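Long-range contacts in phosphoheptose isomerase (Neisseria gonorrhoeae, PDB 5I01), which catalyses the zinc-dependent isomerization of sedoheptulose 7-phosphate to D-glycero-D-manno-heptose 7-phosphate, an early step on the route to lipooligosaccharide: residues A35-L40 and M187-I191; A51-G55 and S127-A133; S122-S127 and G149-I155. The protein carries 1 engineered substitution. All blocks are in the same frame, centred on the assembly; numbering follows the deposited sequence.

Contact 1 (A35-L40 and M187-I191); sequences AAELML and MCDCI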
loop_
_atom_site.group_PDB
_atom_site.type_symbol
_atom_site.label_atom_id
_atom_site.label_comp_id
_atom_site.label_asym_id
_atom_site.label_seq_id
_atom_site.Cartn_x
_atom_site.Cartn_y
_atom_site.Cartn_z
ATOM N N ALA A 35 -17.061 19.892 -11.078
ATOM C CA ALA A 35 -15.993 18.895 -10.917
ATOM C C ALA A 35 -16.370 17.531 -11.495
ATOM O O ALA A 35 -15.552 16.874 -12.151
ATOM C CB ALA A 35 -15.623 18.747 -9.452
ATOM N N ALA A 36 -17.609 17.113 -11.242
ATOM C CA ALA A 36 -18.140 15.873 -11.787
ATOM C C ALA A 36 -18.280 15.928 -13.315
ATOM O O ALA A 36 -17.923 14.967 -14.011
ATOM C CB ALA A 36 -19.480 15.561 -11.141
ATOM N N GLU A 37 -18.806 17.045 -13.824
ATOM C CA GLU A 37 -18.931 17.269 -15.274
ATOM C C GLU A 37 -17.575 17.143 -15.957
ATOM O O GLU A 37 -17.453 16.468 -16.977
ATOM C CB GLU A 37 -19.563 18.646 -15.576
ATOM C CG GLU A 37 -21.083 18.682 -15.385
ATOM C CD GLU A 37 -21.719 20.073 -15.516
ATOM O OE1 GLU A 37 -21.003 21.104 -15.453
ATOM O OE2 GLU A 37 -22.965 20.135 -15.673
ATOM N N LEU A 38 -16.561 17.779 -15.370
ATOM C CA LEU A 38 -15.186 17.689 -15.868
ATOM C C LEU A 38 -14.631 16.254 -15.903
ATOM O O LEU A 38 -13.934 15.885 -16.845
ATOM C CB LEU A 38 -14.263 18.576 -15.028
ATOM C CG LEU A 38 -12.786 18.584 -15.425
ATOM C CD1 LEU A 38 -12.618 18.903 -16.905
ATOM C CD2 LEU A 38 -12.022 19.575 -14.563
ATOM N N MET A 39 -14.929 15.464 -14.876
ATOM C CA MET A 39 -14.515 14.054 -14.845
ATOM C C MET A 39 -15.263 13.187 -15.883
ATOM O O MET A 39 -14.669 12.280 -16.460
ATOM C CB MET A 39 -14.654 13.466 -13.427
ATOM C CG MET A 39 -13.588 13.950 -12.452
ATOM S SD MET A 39 -13.624 13.120 -10.844
ATOM C CE MET A 39 -15.143 13.797 -10.208
ATOM N N LEU A 40 -16.547 13.471 -16.113
ATOM C CA LEU A 40 -17.338 12.811 -17.170
ATOM C C LEU A 40 -16.822 13.088 -18.578
ATOM O O LEU A 40 -16.795 12.188 -19.411
ATOM C CB LEU A 40 -18.799 13.254 -17.110
ATOM C CG LEU A 40 -19.621 12.703 -15.951
ATOM C CD1 LEU A 40 -20.821 13.614 -15.693
ATOM C CD2 LEU A 40 -20.041 11.257 -16.213
ATOM N N MET A 187 -19.722 13.206 -6.086
ATOM C CA MET A 187 -19.126 13.200 -7.432
ATOM C C MET A 187 -19.249 11.826 -8.114
ATOM O O MET A 187 -19.658 11.748 -9.278
ATOM C CB MET A 187 -17.643 13.630 -7.394
ATOM C CG MET A 187 -17.418 15.126 -7.212
ATOM S SD MET A 187 -15.698 15.695 -7.391
ATOM C CE MET A 187 -14.850 14.964 -5.992
ATOM N N CYS A 188 -18.889 10.760 -7.396
ATOM C CA CYS A 188 -19.030 9.381 -7.906
ATOM C C CYS A 188 -20.463 9.010 -8.270
ATOM O O CYS A 188 -20.682 8.310 -9.249
ATOM C CB CYS A 188 -18.532 8.353 -6.886
ATOM S SG CYS A 188 -16.781 8.496 -6.514
ATOM N N ASP A 189 -21.426 9.449 -7.464
ATOM C CA ASP A 189 -22.834 9.211 -7.761
ATOM C C ASP A 189 -23.310 10.010 -8.985
ATOM O O ASP A 189 -24.136 9.510 -9.750
ATOM C CB ASP A 189 -23.718 9.496 -6.540
ATOM C CG ASP A 189 -25.145 8.981 -6.712
ATOM O OD1 ASP A 189 -25.339 7.771 -6.969
ATOM O OD2 ASP A 189 -26.078 9.799 -6.558
ATOM N N CYS A 190 -22.808 11.232 -9.169
ATOM C CA CYS A 190 -23.133 12.016 -10.371
ATOM C C CYS A 190 -22.600 11.379 -11.656
ATOM O O CYS A 190 -23.241 11.469 -12.705
ATOM C CB CYS A 190 -22.600 13.444 -10.269
ATOM S SG CYS A 190 -23.537 14.458 -9.131
ATOM N N ILE A 191 -21.421 10.769 -11.565
ATOM C CA ILE A 191 -20.818 10.036 -12.674
ATOM C C ILE A 191 -21.637 8.776 -12.975
ATOM O O ILE A 191 -21.961 8.517 -14.140
ATOM C CB ILE A 191 -19.330 9.713 -12.388
ATOM C CG1 ILE A 191 -18.527 11.022 -12.363
ATOM C CG2 ILE A 191 -18.750 8.766 -13.432
ATOM C CD1 ILE A 191 -17.201 10.946 -11.645
#
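M187 opens the face that helix segment 187-191 turns to segment 35-40. Its long, flexible thioether fills the space beside two residues at once: SD lies 3.7 Å from CB of A35, which simply receives the sulfur, and the same SD is 3.4 Å from CE of M39, a tight fit between two methionines. A36 suits its place because its side chain stops at CB. The CA atoms of A36 and M187 can therefore come within 5.2 Å, although the two short axes stay 9.2 Å apart at closest and cross at -49°. D189, out of reach of segment 35-40, makes a salt bridge to R9 of a neighbouring subunit. One turn after M187, C190 faces A36, with CB of C190 3.9 Å from CB of A36; a small, weakly polar side chain fits where the helices press together. I191 follows and loses the most surface here. Its CD1 lies 3.8 Å from CE of M39, while CD2 of L40 reaches to 3.8 Å from CA of I191 and 4.0 Å from its CG2. The branched aliphatic group thus fills the gap between M39 and L40. All this is apolar packing between helices 29-44 and 173-193, which are far apart in sequence. The pair packs on strands 143-149 and 164-168 of the parallel sheet: A35 and M39 touch I145, M187 rests on L166, and helix 56-69 closes the flank through F64 against M39 and M68 against I191.

Contact 2 (A51-G55 and S127-A133); sequences ACGNG and SANVIEA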
loop_
_atom_site.group_PDB
_atom_site.type_symbol
_atom_site.label_atom_id
_atom_site.label_comp_id
_atom_site.label_asym_id
_atom_site.label_seq_id
_atom_site.Cartn_x
_atom_site.Cartn_y
_atom_site.Cartn_z
ATOM N N ALA A 51 -5.364 10.755 -8.595
ATOM C CA ALA A 51 -5.671 11.363 -7.294
ATOM C C ALA A 51 -4.443 11.334 -6.403
ATOM O O ALA A 51 -3.679 10.370 -6.441
ATOM C CB ALA A 51 -6.820 10.639 -6.625
ATOM N N CYS A 52 -4.244 12.391 -5.617
ATOM C CA CYS A 52 -3.178 12.406 -4.620
ATOM C C CYS A 52 -3.497 13.285 -3.398
ATOM O O CYS A 52 -4.357 14.174 -3.457
ATOM C CB CYS A 52 -1.868 12.857 -5.255
ATOM S SG CYS A 52 -1.789 14.623 -5.608
ATOM N N GLY A 53 -2.770 13.032 -2.311
ATOM C CA GLY A 53 -2.961 13.733 -1.048
ATOM C C GLY A 53 -2.130 13.100 0.052
ATOM O O GLY A 53 -1.569 12.021 -0.164
ATOM N N ASN A 54 -2.041 13.771 1.208
ATOM C CA ASN A 54 -1.271 13.278 2.376
ATOM C C ASN A 54 -2.144 12.893 3.571
ATOM O O ASN A 54 -3.196 13.494 3.794
ATOM C CB ASN A 54 -0.265 14.346 2.851
ATOM C CG ASN A 54 0.795 14.659 1.810
ATOM O OD1 ASN A 54 1.521 13.772 1.364
ATOM N ND2 ASN A 54 0.890 15.921 1.420
ATOM N N GLY A 55 -1.691 11.916 4.357
ATOM C CA GLY A 55 -2.359 11.549 5.615
ATOM C C GLY A 55 -3.749 10.989 5.404
ATOM O O GLY A 55 -3.935 10.025 4.657
ATOM N N SER A 127 0.034 21.987 0.910
ATOM C CA SER A 127 0.862 20.786 0.821
ATOM C C SER A 127 1.856 20.896 -0.339
ATOM O O SER A 127 1.450 20.951 -1.510
ATOM C CB SER A 127 0.003 19.531 0.641
ATOM O OG SER A 127 -0.697 19.224 1.831
ATOM N N ALA A 128 3.150 20.922 0.008
ATOM C CA ALA A 128 4.241 21.079 -0.962
ATOM C C ALA A 128 4.215 20.048 -2.098
ATOM O O ALA A 128 4.361 20.422 -3.273
ATOM C CB ALA A 128 5.587 21.044 -0.250
ATOM N N ASN A 129 4.024 18.768 -1.761
ATOM C CA ASN A 129 3.970 17.722 -2.809
ATOM C C ASN A 129 2.722 17.770 -3.696
ATOM O O ASN A 129 2.808 17.417 -4.876
ATOM C CB ASN A 129 4.217 16.303 -2.275
ATOM C CG ASN A 129 3.270 15.897 -1.170
ATOM O OD1 ASN A 129 2.311 16.598 -0.850
ATOM N ND2 ASN A 129 3.552 14.747 -0.568
ATOM N N VAL A 130 1.601 18.235 -3.153
ATOM C CA VAL A 130 0.383 18.456 -3.956
ATOM C C VAL A 130 0.512 19.680 -4.878
ATOM O O VAL A 130 0.032 19.645 -6.005
ATOM C CB VAL A 130 -0.882 18.590 -3.088
ATOM C CG1 VAL A 130 -2.127 18.710 -3.977
ATOM C CG2 VAL A 130 -0.997 17.401 -2.137
ATOM N N ILE A 131 1.162 20.746 -4.398
ATOM C CA ILE A 131 1.512 21.918 -5.241
ATOM C C ILE A 131 2.385 21.520 -6.443
ATOM O O ILE A 131 2.065 21.867 -7.590
ATOM C CB ILE A 131 2.243 23.027 -4.426
ATOM C CG1 ILE A 131 1.279 23.694 -3.417
ATOM C CG2 ILE A 131 2.891 24.073 -5.349
ATOM C CD1 ILE A 131 1.981 24.501 -2.335
ATOM N N GLU A 132 3.482 20.807 -6.186
ATOM C CA GLU A 132 4.361 20.353 -7.276
ATOM C C GLU A 132 3.611 19.461 -8.283
ATOM O O GLU A 132 3.881 19.530 -9.492
ATOM C CB GLU A 132 5.625 19.655 -6.736
ATOM C CG GLU A 132 6.741 20.608 -6.316
ATOM C CD GLU A 132 7.549 21.155 -7.500
ATOM O OE1 GLU A 132 8.197 20.358 -8.230
ATOM O OE2 GLU A 132 7.557 22.389 -7.706
ATOM N N ALA A 133 2.669 18.650 -7.787
ATOM C CA ALA A 133 1.796 17.837 -8.655
ATOM C C ALA A 133 0.893 18.678 -9.570
ATOM O O ALA A 133 0.678 18.312 -10.721
ATOM C CB ALA A 133 0.949 16.881 -7.827
HETATM O O HOH W 1 -2.575 16.506 1.608
#
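N54 lays its carboxamide against that of N129, and the two amides pair head to tail. ND2 of N54 donates to OD1 of N129 at 2.8 Å, and ND2 of N129 donates back to OD1 of N54 at 3.0 Å, with near-linear angles of 160° and 168°. Asparagine suits both places because each partner must offer a donor and an acceptor side by side, which also settles the orientation of both amides. Behind the pair the contact turns apolar. C52, on strand 49-52, points SG at helix 128-139, 4.2 Å from CB of A133 and 4.4 Å from CG1 of V130; a compact thiol and a methyl let helix and strand pack closely. G53 offers its bare CA to V130, whose CG2 is 4.3 Å away. One water also bridges the segments: it accepts from N of N54 at 2.8 Å and makes a weak 3.3 Å bond to OG of S127. S127 is at the N-cap position, though its side chain makes no capping bond; its OG hydrogen-bonds to that of S122. G55 has a positive phi, favourable for glycine, as the chain turns into helix 56-69; its backbone N and O bond to T92 and S89 of a neighbouring subunit. The contact thus joins strand 49-52 and the loop after it to the first turns of helix 128-139 in this SIS fold. N54, G55 and S127 are predicted to bind substrate, so an N54 side chain held in one orientation by N129 is consistent with an ordered wall of that site.

Contact 3 (S122-S127 and G149-I155); sequences STSGNS and GRDGGKI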
loop_
_atom_site.group_PDB
_atom_site.type_symbol
_atom_site.label_atom_id
_atom_site.label_comp_id
_atom_site.label_asym_id
_atom_site.label_seq_id
_atom_site.Cartn_x
_atom_site.Cartn_y
_atom_site.Cartn_z
ATOM N N SER A 122 -5.852 18.310 -0.207
ATOM C CA SER A 122 -5.012 19.028 0.740
ATOM C C SER A 122 -5.866 19.868 1.699
ATOM O O SER A 122 -6.488 20.855 1.286
ATOM C CB SER A 122 -4.056 19.935 -0.033
ATOM O OG SER A 122 -3.277 20.735 0.836
ATOM N N THR A 123 -5.869 19.516 2.980
ATOM C CA THR A 123 -6.748 20.186 3.930
ATOM C C THR A 123 -6.411 21.651 4.185
ATOM O O THR A 123 -7.301 22.384 4.542
ATOM C CB THR A 123 -6.821 19.449 5.271
ATOM O OG1 THR A 123 -5.514 19.347 5.842
ATOM C CG2 THR A 123 -7.417 18.053 5.073
ATOM N N SER A 124 -5.155 22.068 4.000
ATOM C CA SER A 124 -4.765 23.494 4.089
ATOM C C SER A 124 -4.598 24.223 2.737
ATOM O O SER A 124 -4.559 25.455 2.702
ATOM C CB SER A 124 -3.465 23.635 4.883
ATOM O OG SER A 124 -2.401 22.944 4.250
ATOM N N GLY A 125 -4.481 23.476 1.638
ATOM C CA GLY A 125 -4.148 24.053 0.342
ATOM C C GLY A 125 -2.677 24.433 0.189
ATOM O O GLY A 125 -2.315 25.078 -0.791
ATOM N N ASN A 126 -1.828 24.025 1.140
ATOM C CA ASN A 126 -0.403 24.399 1.176
ATOM C C ASN A 126 0.560 23.201 1.116
ATOM O O ASN A 126 1.773 23.388 1.238
ATOM C CB ASN A 126 -0.113 25.220 2.446
ATOM C CG ASN A 126 -0.887 26.533 2.495
ATOM O OD1 ASN A 126 -0.968 27.272 1.510
ATOM N ND2 ASN A 126 -1.456 26.826 3.649
ATOM N N SER A 127 0.034 21.987 0.910
ATOM C CA SER A 127 0.862 20.786 0.821
ATOM C C SER A 127 1.856 20.896 -0.339
ATOM O O SER A 127 1.450 20.951 -1.510
ATOM C CB SER A 127 0.003 19.531 0.641
ATOM O OG SER A 127 -0.697 19.224 1.831
ATOM N N GLY A 149 -9.133 23.052 2.114
ATOM C CA GLY A 149 -9.825 23.574 3.299
ATOM C C GLY A 149 -9.307 24.940 3.672
ATOM O O GLY A 149 -8.387 25.447 3.041
ATOM N N ARG A 150 -9.897 25.528 4.708
ATOM C CA ARG A 150 -9.536 26.880 5.196
ATOM C C ARG A 150 -9.772 27.956 4.098
ATOM O O ARG A 150 -10.908 28.087 3.636
ATOM C CB ARG A 150 -8.121 26.889 5.813
ATOM C CG ARG A 150 -8.027 25.986 7.029
ATOM C CD ARG A 150 -6.609 25.611 7.425
ATOM N NE ARG A 150 -6.628 24.507 8.396
ATOM C CZ ARG A 150 -5.571 24.038 9.064
ATOM N NH1 ARG A 150 -4.357 24.566 8.891
ATOM N NH2 ARG A 150 -5.726 23.026 9.921
ATOM N N ASP A 151 -8.742 28.699 3.677
ATOM C CA ASP A 151 -8.895 29.706 2.599
ATOM C C ASP A 151 -8.501 29.181 1.217
ATOM O O ASP A 151 -8.558 29.918 0.239
ATOM C CB ASP A 151 -8.135 31.014 2.926
ATOM C CG ASP A 151 -6.607 30.853 2.960
ATOM O OD1 ASP A 151 -6.076 29.761 2.644
ATOM O OD2 ASP A 151 -5.929 31.847 3.310
ATOM N N GLY A 152 -8.087 27.917 1.152
ATOM C CA GLY A 152 -7.626 27.293 -0.082
ATOM C C GLY A 152 -6.126 27.320 -0.309
ATOM O O GLY A 152 -5.651 26.679 -1.240
ATOM N N GLY A 153 -5.384 28.070 0.505
ATOM C CA GLY A 153 -3.919 28.083 0.457
ATOM C C GLY A 153 -3.310 28.486 -0.873
ATOM O O GLY A 153 -3.951 29.156 -1.683
ATOM N N LYS A 154 -2.069 28.064 -1.096
ATOM C CA LYS A 154 -1.382 28.347 -2.355
ATOM C C LYS A 154 -2.046 27.650 -3.548
ATOM O O LYS A 154 -2.024 28.179 -4.661
ATOM C CB LYS A 154 0.079 27.926 -2.280
ATOM C CG LYS A 154 0.858 28.584 -1.149
ATOM C CD LYS A 154 2.309 28.834 -1.545
ATOM C CE LYS A 154 3.154 29.265 -0.361
ATOM N NZ LYS A 154 3.281 28.176 0.644
ATOM N N ILE A 155 -2.637 26.475 -3.308
ATOM C CA ILE A 155 -3.312 25.688 -4.361
ATOM C C ILE A 155 -4.490 26.435 -5.011
ATOM O O ILE A 155 -4.575 26.480 -6.237
ATOM C CB ILE A 155 -3.727 24.277 -3.857
ATOM C CG1 ILE A 155 -2.471 23.426 -3.622
ATOM C CG2 ILE A 155 -4.639 23.578 -4.866
ATOM C CD1 ILE A 155 -2.685 22.184 -2.778
#
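The serine- and threonine-rich loop 122-127 belongs to the predicted substrate site, consistent with the Ser/Thr-rich loop that holds the substrate phosphate in related SIS sugar-phosphate isomerases. Segment 149-155 lies against it. O of G125 accepts from N of I155 at 2.9 Å, and OD1 of N126 accepts from N of K154, also at 2.9 Å, so the first turn of helix 153-158 is tied to the loop. Both segments lead on from adjacent parallel strands, 117-122 and 143-149, at the C-terminal edge of the α/β sheet. Glycine is needed for such close backbones: a CB on G125 would lie 2.0 Å from O of G152, one on G149 2.4 Å from O of T123, and one on G153 2.5 Å from O of S124. A type II' turn from G149 to G152 overlaps an Asx turn, in which OD1 of D151 accepts from N of G153 at 2.8 Å. R150 extends past S124, with NE bonded to O of P171. Inside loop 122-127, OG of S122 and OG of S127 share a hydrogen bond of 3.2 Å, while I155 sends its aliphatic CD1 to 3.8 Å from CB of S122.

Contacts 1 and 2 are both buried; contact 3 is partly exposed. Contact 1 is wholly apolar, its methionines and alanines adapting two helices to each other. Contacts 2 and 3 lie about 21 and 22 Å from it, centre to centre, on the opposite side of the chain's centre, where loops carry predicted substrate residues; there, hydrogen bonds are added to the apolar packing. They share S127 and touch directly, with CG1 of V130 3.7 Å from CD1 of I155. Contact 2 pairs side-chain amides, whereas contact 3 uses backbone NH groups, brought close by glycines. Helix 29-44, in contact 1, leads into strand 49-52 of contact 2.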